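Local structure of hypothetical protein PH0156 (Pyrococcus horikoshii, 2P62) at residues E153-I165 with R218-V230. The protein is of unknown function, but belongs to a family of the Toprim-like clan, whose fold is often found in nucleic-acid-processing enzymes. Sequence-based numbering, arbitrary orientation.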
ATOM      1  N   GLU A 153      -1.124  10.564  11.835  1.00 28.35           N
ATOM      2  CA  GLU A 153      -2.554  10.372  11.693  1.00 28.07           C
ATOM      3  C   GLU A 153      -3.386  11.360  12.517  1.00 29.49           C
ATOM      4  O   GLU A 153      -4.474  11.757  12.100  1.00 28.12           O
ATOM      5  CB  GLU A 153      -2.905   8.926  12.036  1.00 28.03           C
ATOM      6  CG  GLU A 153      -2.422   7.914  10.989  1.00 29.62           C
ATOM      7  CD  GLU A 153      -0.919   7.607  11.036  1.00 30.48           C
ATOM      8  OE1 GLU A 153      -0.481   6.773  10.203  1.00 27.39           O
ATOM      9  OE2 GLU A 153      -0.182   8.172  11.887  1.00 27.88           O
ATOM     10  N   LEU A 154      -2.862  11.766  13.674  1.00 29.40           N
ATOM     11  CA  LEU A 154      -3.552  12.719  14.532  1.00 30.16           C
ATOM     12  C   LEU A 154      -3.714  14.043  13.779  1.00 30.03           C
ATOM     13  O   LEU A 154      -4.764  14.677  13.830  1.00 31.25           O
ATOM     14  CB  LEU A 154      -2.776  12.944  15.837  1.00 32.36           C
ATOM     15  CG  LEU A 154      -3.611  13.616  16.945  1.00 33.17           C
ATOM     16  CD1 LEU A 154      -4.730  12.668  17.334  1.00 32.22           C
ATOM     17  CD2 LEU A 154      -2.753  13.959  18.161  1.00 33.06           C
ATOM     18  N   SER A 155      -2.673  14.456  13.069  1.00 30.56           N
ATOM     19  CA  SER A 155      -2.741  15.685  12.287  1.00 31.08           C
ATOM     20  C   SER A 155      -3.738  15.503  11.142  1.00 30.90           C
ATOM     21  O   SER A 155      -4.505  16.414  10.836  1.00 30.94           O
ATOM     22  CB  SER A 155      -1.367  16.028  11.714  1.00 30.96           C
ATOM     23  OG  SER A 155      -0.415  16.209  12.743  1.00 33.75           O
ATOM     24  N   LEU A 156      -3.706  14.333  10.503  1.00 30.55           N
ATOM     25  CA  LEU A 156      -4.618  14.016   9.400  1.00 29.22           C
ATOM     26  C   LEU A 156      -6.050  14.031   9.926  1.00 26.93           C
ATOM     27  O   LEU A 156      -6.971  14.469   9.244  1.00 25.82           O
ATOM     28  CB  LEU A 156      -4.304  12.628   8.814  1.00 31.64           C
ATOM     29  CG  LEU A 156      -3.444  12.481   7.542  1.00 33.98           C
ATOM     30  CD1 LEU A 156      -4.186  13.093   6.350  1.00 34.41           C
ATOM     31  CD2 LEU A 156      -2.106  13.145   7.725  1.00 33.79           C
ATOM     32  N   ALA A 157      -6.229  13.541  11.146  1.00 24.95           N
ATOM     33  CA  ALA A 157      -7.546  13.520  11.763  1.00 25.24           C
ATOM     34  C   ALA A 157      -8.014  14.957  12.006  1.00 26.63           C
ATOM     35  O   ALA A 157      -9.206  15.252  11.909  1.00 25.48           O
ATOM     36  CB  ALA A 157      -7.497  12.754  13.081  1.00 21.86           C
ATOM     37  N   TYR A 158      -7.073  15.852  12.315  1.00 26.64           N
ATOM     38  CA  TYR A 158      -7.415  17.244  12.575  1.00 27.56           C
ATOM     39  C   TYR A 158      -7.834  17.948  11.289  1.00 26.85           C
ATOM     40  O   TYR A 158      -8.728  18.803  11.292  1.00 24.83           O
ATOM     41  CB  TYR A 158      -6.237  17.969  13.240  1.00 29.52           C
ATOM     42  CG  TYR A 158      -6.572  19.369  13.698  1.00 30.79           C
ATOM     43  CD1 TYR A 158      -6.278  20.468  12.900  1.00 31.43           C
ATOM     44  CD2 TYR A 158      -7.212  19.589  14.916  1.00 34.29           C
ATOM     45  CE1 TYR A 158      -6.610  21.756  13.297  1.00 35.33           C
ATOM     46  CE2 TYR A 158      -7.551  20.874  15.330  1.00 37.61           C
ATOM     47  CZ  TYR A 158      -7.245  21.956  14.511  1.00 38.67           C
ATOM     48  OH  TYR A 158      -7.578  23.233  14.904  1.00 42.29           O
ATOM     49  N   LEU A 159      -7.194  17.578  10.187  1.00 27.28           N
ATOM     50  CA  LEU A 159      -7.536  18.151   8.898  1.00 28.99           C
ATOM     51  C   LEU A 159      -8.954  17.688   8.550  1.00 29.56           C
ATOM     52  O   LEU A 159      -9.760  18.465   8.041  1.00 30.04           O
ATOM     53  CB  LEU A 159      -6.548  17.680   7.824  1.00 29.21           C
ATOM     54  CG  LEU A 159      -6.827  18.146   6.386  1.00 31.86           C
ATOM     55  CD1 LEU A 159      -6.825  19.660   6.319  1.00 32.27           C
ATOM     56  CD2 LEU A 159      -5.776  17.573   5.450  1.00 31.25           C
ATOM     57  N   ALA A 160      -9.256  16.423   8.838  1.00 29.27           N
ATOM     58  CA  ALA A 160     -10.579  15.872   8.562  1.00 31.29           C
ATOM     59  C   ALA A 160     -11.614  16.654   9.362  1.00 32.22           C
ATOM     60  O   ALA A 160     -12.702  16.956   8.870  1.00 33.29           O
ATOM     61  CB  ALA A 160     -10.630  14.387   8.931  1.00 30.93           C
ATOM     62  N   LYS A 161     -11.264  16.977  10.598  1.00 33.56           N
ATOM     63  CA  LYS A 161     -12.147  17.744  11.463  1.00 34.25           C
ATOM     64  C   LYS A 161     -12.453  19.108  10.836  1.00 33.47           C
ATOM     65  O   LYS A 161     -13.613  19.450  10.619  1.00 34.41           O
ATOM     66  CB  LYS A 161     -11.499  17.928  12.839  1.00 34.41           C
ATOM     67  CG  LYS A 161     -12.384  18.622  13.863  1.00 35.88           C
ATOM     68  CD  LYS A 161     -11.764  18.516  15.246  1.00 36.73           C
ATOM     69  CE  LYS A 161     -12.659  19.105  16.319  1.00 36.25           C
ATOM     70  NZ  LYS A 161     -12.094  18.864  17.675  1.00 36.92           N
ATOM     71  N   LEU A 162     -11.417  19.883  10.535  1.00 34.48           N
ATOM     72  CA  LEU A 162     -11.620  21.201   9.938  1.00 35.34           C
ATOM     73  C   LEU A 162     -12.473  21.130   8.688  1.00 36.64           C
ATOM     74  O   LEU A 162     -13.243  22.048   8.396  1.00 37.91           O
ATOM     75  CB  LEU A 162     -10.281  21.841   9.582  1.00 35.84           C
ATOM     76  CG  LEU A 162      -9.293  22.010  10.741  1.00 35.30           C
ATOM     77  CD1 LEU A 162      -8.124  22.884  10.277  1.00 35.50           C
ATOM     78  CD2 LEU A 162      -9.988  22.645  11.929  1.00 33.11           C
ATOM     79  N   ASP A 163     -12.331  20.027   7.959  1.00 37.07           N
ATOM     80  CA  ASP A 163     -13.065  19.803   6.720  1.00 36.33           C
ATOM     81  C   ASP A 163     -14.518  19.408   7.020  1.00 37.24           C
ATOM     82  O   ASP A 163     -15.324  19.233   6.107  1.00 37.16           O
ATOM     83  CB  ASP A 163     -12.367  18.699   5.920  1.00 36.01           C
ATOM     84  CG  ASP A 163     -12.748  18.696   4.451  1.00 34.19           C
ATOM     85  OD1 ASP A 163     -12.416  17.715   3.773  1.00 33.82           O
ATOM     86  OD2 ASP A 163     -13.362  19.663   3.961  1.00 37.90           O
ATOM     87  N   GLY A 164     -14.843  19.262   8.303  1.00 37.85           N
ATOM     88  CA  GLY A 164     -16.195  18.891   8.687  1.00 38.39           C
ATOM     89  C   GLY A 164     -16.538  17.416   8.532  1.00 39.78           C
ATOM     90  O   GLY A 164     -17.691  17.019   8.733  1.00 39.57           O
ATOM     91  N   ILE A 165     -15.547  16.598   8.181  1.00 39.95           N
ATOM     92  CA  ILE A 165     -15.762  15.162   7.990  1.00 40.24           C
ATOM     93  C   ILE A 165     -16.137  14.450   9.295  1.00 39.66           C
ATOM     94  O   ILE A 165     -17.141  13.738   9.352  1.00 39.38           O
ATOM     95  CB  ILE A 165     -14.494  14.449   7.417  1.00 41.04           C
ATOM     96  CG1 ILE A 165     -14.034  15.107   6.106  1.00 41.07           C
ATOM     97  CG2 ILE A 165     -14.793  12.974   7.187  1.00 38.54           C
ATOM     98  CD1 ILE A 165     -15.002  14.977   4.954  1.00 44.66           C
ATOM     99  N   ARG A 218     -10.057  22.627  -4.184  1.00 48.78           N
ATOM    100  CA  ARG A 218     -11.386  23.078  -3.760  1.00 48.11           C
ATOM    101  C   ARG A 218     -11.395  24.080  -2.615  1.00 47.49           C
ATOM    102  O   ARG A 218     -12.274  24.945  -2.558  1.00 47.13           O
ATOM    103  CB  ARG A 218     -12.285  21.888  -3.387  1.00 48.55           C
ATOM    104  CG  ARG A 218     -11.861  21.096  -2.156  1.00 49.33           C
ATOM    105  CD  ARG A 218     -12.897  20.017  -1.822  1.00 48.93           C
ATOM    106  NE  ARG A 218     -12.396  19.017  -0.878  1.00 47.98           N
ATOM    107  CZ  ARG A 218     -12.373  19.158   0.445  1.00 46.76           C
ATOM    108  NH1 ARG A 218     -12.832  20.264   1.012  1.00 45.83           N
ATOM    109  NH2 ARG A 218     -11.876  18.188   1.202  1.00 45.53           N
ATOM    110  N   ASN A 219     -10.432  23.967  -1.705  1.00 45.32           N
ATOM    111  CA  ASN A 219     -10.358  24.878  -0.568  1.00 43.87           C
ATOM    112  C   ASN A 219      -8.929  24.999  -0.069  1.00 43.58           C
ATOM    113  O   ASN A 219      -8.583  24.503   1.000  1.00 43.83           O
ATOM    114  CB  ASN A 219     -11.271  24.387   0.555  1.00 44.77           C
ATOM    115  CG  ASN A 219     -11.427  25.405   1.678  1.00 47.39           C
ATOM    116  OD1 ASN A 219     -12.279  25.246   2.557  1.00 47.76           O
ATOM    117  ND2 ASN A 219     -10.598  26.449   1.660  1.00 48.37           N
ATOM    118  N   ARG A 220      -8.110  25.682  -0.859  1.00 43.84           N
ATOM    119  CA  ARG A 220      -6.706  25.891  -0.549  1.00 42.91           C
ATOM    120  C   ARG A 220      -6.475  26.519   0.823  1.00 43.10           C
ATOM    121  O   ARG A 220      -5.578  26.103   1.559  1.00 43.33           O
ATOM    122  CB  ARG A 220      -6.075  26.767  -1.636  1.00 43.65           C
ATOM    123  CG  ARG A 220      -4.546  26.821  -1.621  1.00 44.98           C
ATOM    124  CD  ARG A 220      -4.022  27.325  -2.961  1.00 44.56           C
ATOM    125  NE  ARG A 220      -2.565  27.294  -3.077  1.00 44.56           N
ATOM    126  CZ  ARG A 220      -1.744  28.191  -2.539  1.00 45.84           C
ATOM    127  NH1 ARG A 220      -2.234  29.203  -1.833  1.00 47.06           N
ATOM    128  NH2 ARG A 220      -0.431  28.083  -2.722  1.00 44.63           N
ATOM    129  N   GLU A 221      -7.286  27.512   1.169  1.00 42.40           N
ATOM    130  CA  GLU A 221      -7.132  28.200   2.447  1.00 42.63           C
ATOM    131  C   GLU A 221      -7.321  27.303   3.652  1.00 41.04           C
ATOM    132  O   GLU A 221      -6.700  27.510   4.700  1.00 39.99           O
ATOM    133  CB  GLU A 221      -8.089  29.390   2.524  1.00 46.32           C
ATOM    134  CG  GLU A 221      -7.749  30.463   1.503  1.00 51.92           C
ATOM    135  CD  GLU A 221      -6.257  30.765   1.488  1.00 55.71           C
ATOM    136  OE1 GLU A 221      -5.708  31.104   2.566  1.00 57.19           O
ATOM    137  OE2 GLU A 221      -5.634  30.653   0.405  1.00 57.85           O
ATOM    138  N   LEU A 222      -8.185  26.311   3.509  1.00 39.87           N
ATOM    139  CA  LEU A 222      -8.426  25.386   4.600  1.00 39.12           C
ATOM    140  C   LEU A 222      -7.128  24.617   4.911  1.00 37.64           C
ATOM    141  O   LEU A 222      -6.744  24.501   6.071  1.00 35.46           O
ATOM    142  CB  LEU A 222      -9.548  24.417   4.223  1.00 39.39           C
ATOM    143  CG  LEU A 222      -9.910  23.429   5.330  1.00 41.36           C
ATOM    144  CD1 LEU A 222     -10.523  24.181   6.513  1.00 41.08           C
ATOM    145  CD2 LEU A 222     -10.880  22.398   4.787  1.00 44.96           C
ATOM    146  N   LEU A 223      -6.455  24.110   3.874  1.00 37.03           N
ATOM    147  CA  LEU A 223      -5.206  23.359   4.047  1.00 38.04           C
ATOM    148  C   LEU A 223      -4.109  24.231   4.654  1.00 37.28           C
ATOM    149  O   LEU A 223      -3.378  23.804   5.553  1.00 37.50           O
ATOM    150  CB  LEU A 223      -4.701  22.804   2.707  1.00 38.17           C
ATOM    151  CG  LEU A 223      -3.367  22.033   2.778  1.00 37.76           C
ATOM    152  CD1 LEU A 223      -3.620  20.665   3.393  1.00 34.45           C
ATOM    153  CD2 LEU A 223      -2.748  21.887   1.389  1.00 36.13           C
ATOM    154  N   ILE A 224      -3.991  25.452   4.148  1.00 36.97           N
ATOM    155  CA  ILE A 224      -2.990  26.381   4.645  1.00 37.08           C
ATOM    156  C   ILE A 224      -3.249  26.665   6.119  1.00 37.21           C
ATOM    157  O   ILE A 224      -2.320  26.679   6.922  1.00 38.13           O
ATOM    158  CB  ILE A 224      -3.007  27.692   3.822  1.00 37.30           C
ATOM    159  CG1 ILE A 224      -2.400  27.428   2.437  1.00 37.05           C
ATOM    160  CG2 ILE A 224      -2.246  28.780   4.548  1.00 34.93           C
ATOM    161  CD1 ILE A 224      -2.478  28.605   1.484  1.00 41.83           C
ATOM    162  N   ARG A 225      -4.515  26.869   6.470  1.00 37.84           N
ATOM    163  CA  ARG A 225      -4.899  27.140   7.855  1.00 37.79           C
ATOM    164  C   ARG A 225      -4.554  25.927   8.717  1.00 37.21           C
ATOM    165  O   ARG A 225      -4.039  26.054   9.832  1.00 36.37           O
ATOM    166  CB  ARG A 225      -6.401  27.411   7.936  1.00 40.75           C
ATOM    167  CG  ARG A 225      -6.931  27.537   9.348  1.00 43.63           C
ATOM    168  CD  ARG A 225      -8.452  27.461   9.387  1.00 46.10           C
ATOM    169  NE  ARG A 225      -8.889  27.207  10.756  1.00 51.05           N
ATOM    170  CZ  ARG A 225     -10.101  26.796  11.107  1.00 52.10           C
ATOM    171  NH1 ARG A 225     -11.033  26.586  10.181  1.00 52.93           N
ATOM    172  NH2 ARG A 225     -10.371  26.580  12.392  1.00 51.92           N
ATOM    173  N   PHE A 226      -4.854  24.747   8.188  1.00 34.70           N
ATOM    174  CA  PHE A 226      -4.559  23.513   8.887  1.00 33.47           C
ATOM    175  C   PHE A 226      -3.056  23.430   9.149  1.00 33.60           C
ATOM    176  O   PHE A 226      -2.632  23.230  10.288  1.00 33.33           O
ATOM    177  CB  PHE A 226      -5.049  22.314   8.057  1.00 30.86           C
ATOM    178  CG  PHE A 226      -4.289  21.039   8.309  1.00 30.10           C
ATOM    179  CD1 PHE A 226      -3.361  20.575   7.376  1.00 30.51           C
ATOM    180  CD2 PHE A 226      -4.475  20.318   9.486  1.00 28.49           C
ATOM    181  CE1 PHE A 226      -2.629  19.416   7.611  1.00 30.03           C
ATOM    182  CE2 PHE A 226      -3.749  19.157   9.735  1.00 28.45           C
ATOM    183  CZ  PHE A 226      -2.823  18.703   8.799  1.00 29.32           C
ATOM    184  N   LEU A 227      -2.259  23.605   8.095  1.00 34.54           N
ATOM    185  CA  LEU A 227      -0.793  23.547   8.196  1.00 35.14           C
ATOM    186  C   LEU A 227      -0.239  24.524   9.231  1.00 36.95           C
ATOM    187  O   LEU A 227       0.792  24.264   9.864  1.00 36.48           O
ATOM    188  CB  LEU A 227      -0.149  23.852   6.837  1.00 30.74           C
ATOM    189  CG  LEU A 227      -0.318  22.834   5.705  1.00 29.85           C
ATOM    190  CD1 LEU A 227       0.268  23.402   4.411  1.00 26.53           C
ATOM    191  CD2 LEU A 227       0.365  21.521   6.085  1.00 27.19           C
ATOM    192  N   SER A 228      -0.923  25.654   9.387  1.00 37.77           N
ATOM    193  CA  SER A 228      -0.510  26.676  10.337  1.00 39.92           C
ATOM    194  C   SER A 228      -0.887  26.297  11.779  1.00 40.25           C
ATOM    195  O   SER A 228      -0.053  26.376  12.681  1.00 41.40           O
ATOM    196  CB  SER A 228      -1.135  28.025   9.953  1.00 40.27           C
ATOM    197  OG  SER A 228      -0.675  29.070  10.799  1.00 41.87           O
ATOM    198  N   GLU A 229      -2.130  25.866  11.992  1.00 41.21           N
ATOM    199  CA  GLU A 229      -2.578  25.492  13.337  1.00 42.17           C
ATOM    200  C   GLU A 229      -1.849  24.272  13.897  1.00 42.76           C
ATOM    201  O   GLU A 229      -1.761  24.101  15.115  1.00 42.64           O
ATOM    202  CB  GLU A 229      -4.092  25.221  13.358  1.00 42.13           C
ATOM    203  CG  GLU A 229      -4.925  26.315  12.724  1.00 44.47           C
ATOM    204  CD  GLU A 229      -6.418  26.173  12.984  1.00 46.78           C
ATOM    205  OE1 GLU A 229      -6.915  25.033  13.107  1.00 47.35           O
ATOM    206  OE2 GLU A 229      -7.102  27.218  13.042  1.00 47.86           O
ATOM    207  N   VAL A 230      -1.335  23.418  13.015  1.00 42.09           N
ATOM    208  CA  VAL A 230      -0.617  22.223  13.457  1.00 41.79           C
ATOM    209  C   VAL A 230       0.877  22.512  13.494  1.00 40.27           C
ATOM    210  O   VAL A 230       1.685  21.671  13.885  1.00 39.23           O
ATOM    211  CB  VAL A 230      -0.876  21.032  12.514  1.00 42.53           C
ATOM    212  CG1 VAL A 230      -0.131  19.808  13.005  1.00 46.81           C
ATOM    213  CG2 VAL A 230      -2.359  20.735  12.450  1.00 43.45           C
TER
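Asp163 OD1 is gripped twice: Arg218 NH2 donates to it from 2.7 Å on its syn side, and Tyr211 of helix 204-218 adds a second hydrogen bond. Asp163 OD2 takes Arg218 NH1 at 3.1 Å, making an end-on, two-pronged salt bridge whose planes are nearly parallel (10°) but stepped, both N-H groups reaching the oxygens from out of the carboxylate plane. A leucine in place of Asp163 would probably leave the guanidinium without its mate and the Tyr211 hydroxyl short of a partner.

At the far end of the contact, Tyr158 OH donates to Glu229 OE1 (2.6 Å), reaching it from above the carboxylate plane. Glu229 OE2 meanwhile accepts from Arg225 NE at 2.9 Å, one turn back on its own helix.

Between these polar ends, Phe226 is a knob in the hole formed by Ser155, Tyr158, Leu159 and Leu162. With CG swung anti to the backbone N (chi1 153°), its ring offers a face to Leu159 CB, a CH-pi contact 3.8 Å from the centroid, while Tyr158 CD1 meets its edge. Leu162 is in turn a knob among Leu222, Arg225, Phe226 and Glu229, CD2 over an Arg225 guanidinium face.

Helices 153-162 and 220-229, crossing at 138° in the helical part after strand 129-136, thus pack through an apolar seam, with a hydroxyl-carboxylate bond at one margin and, at the other, a salt bridge to the turn after helix 204-218.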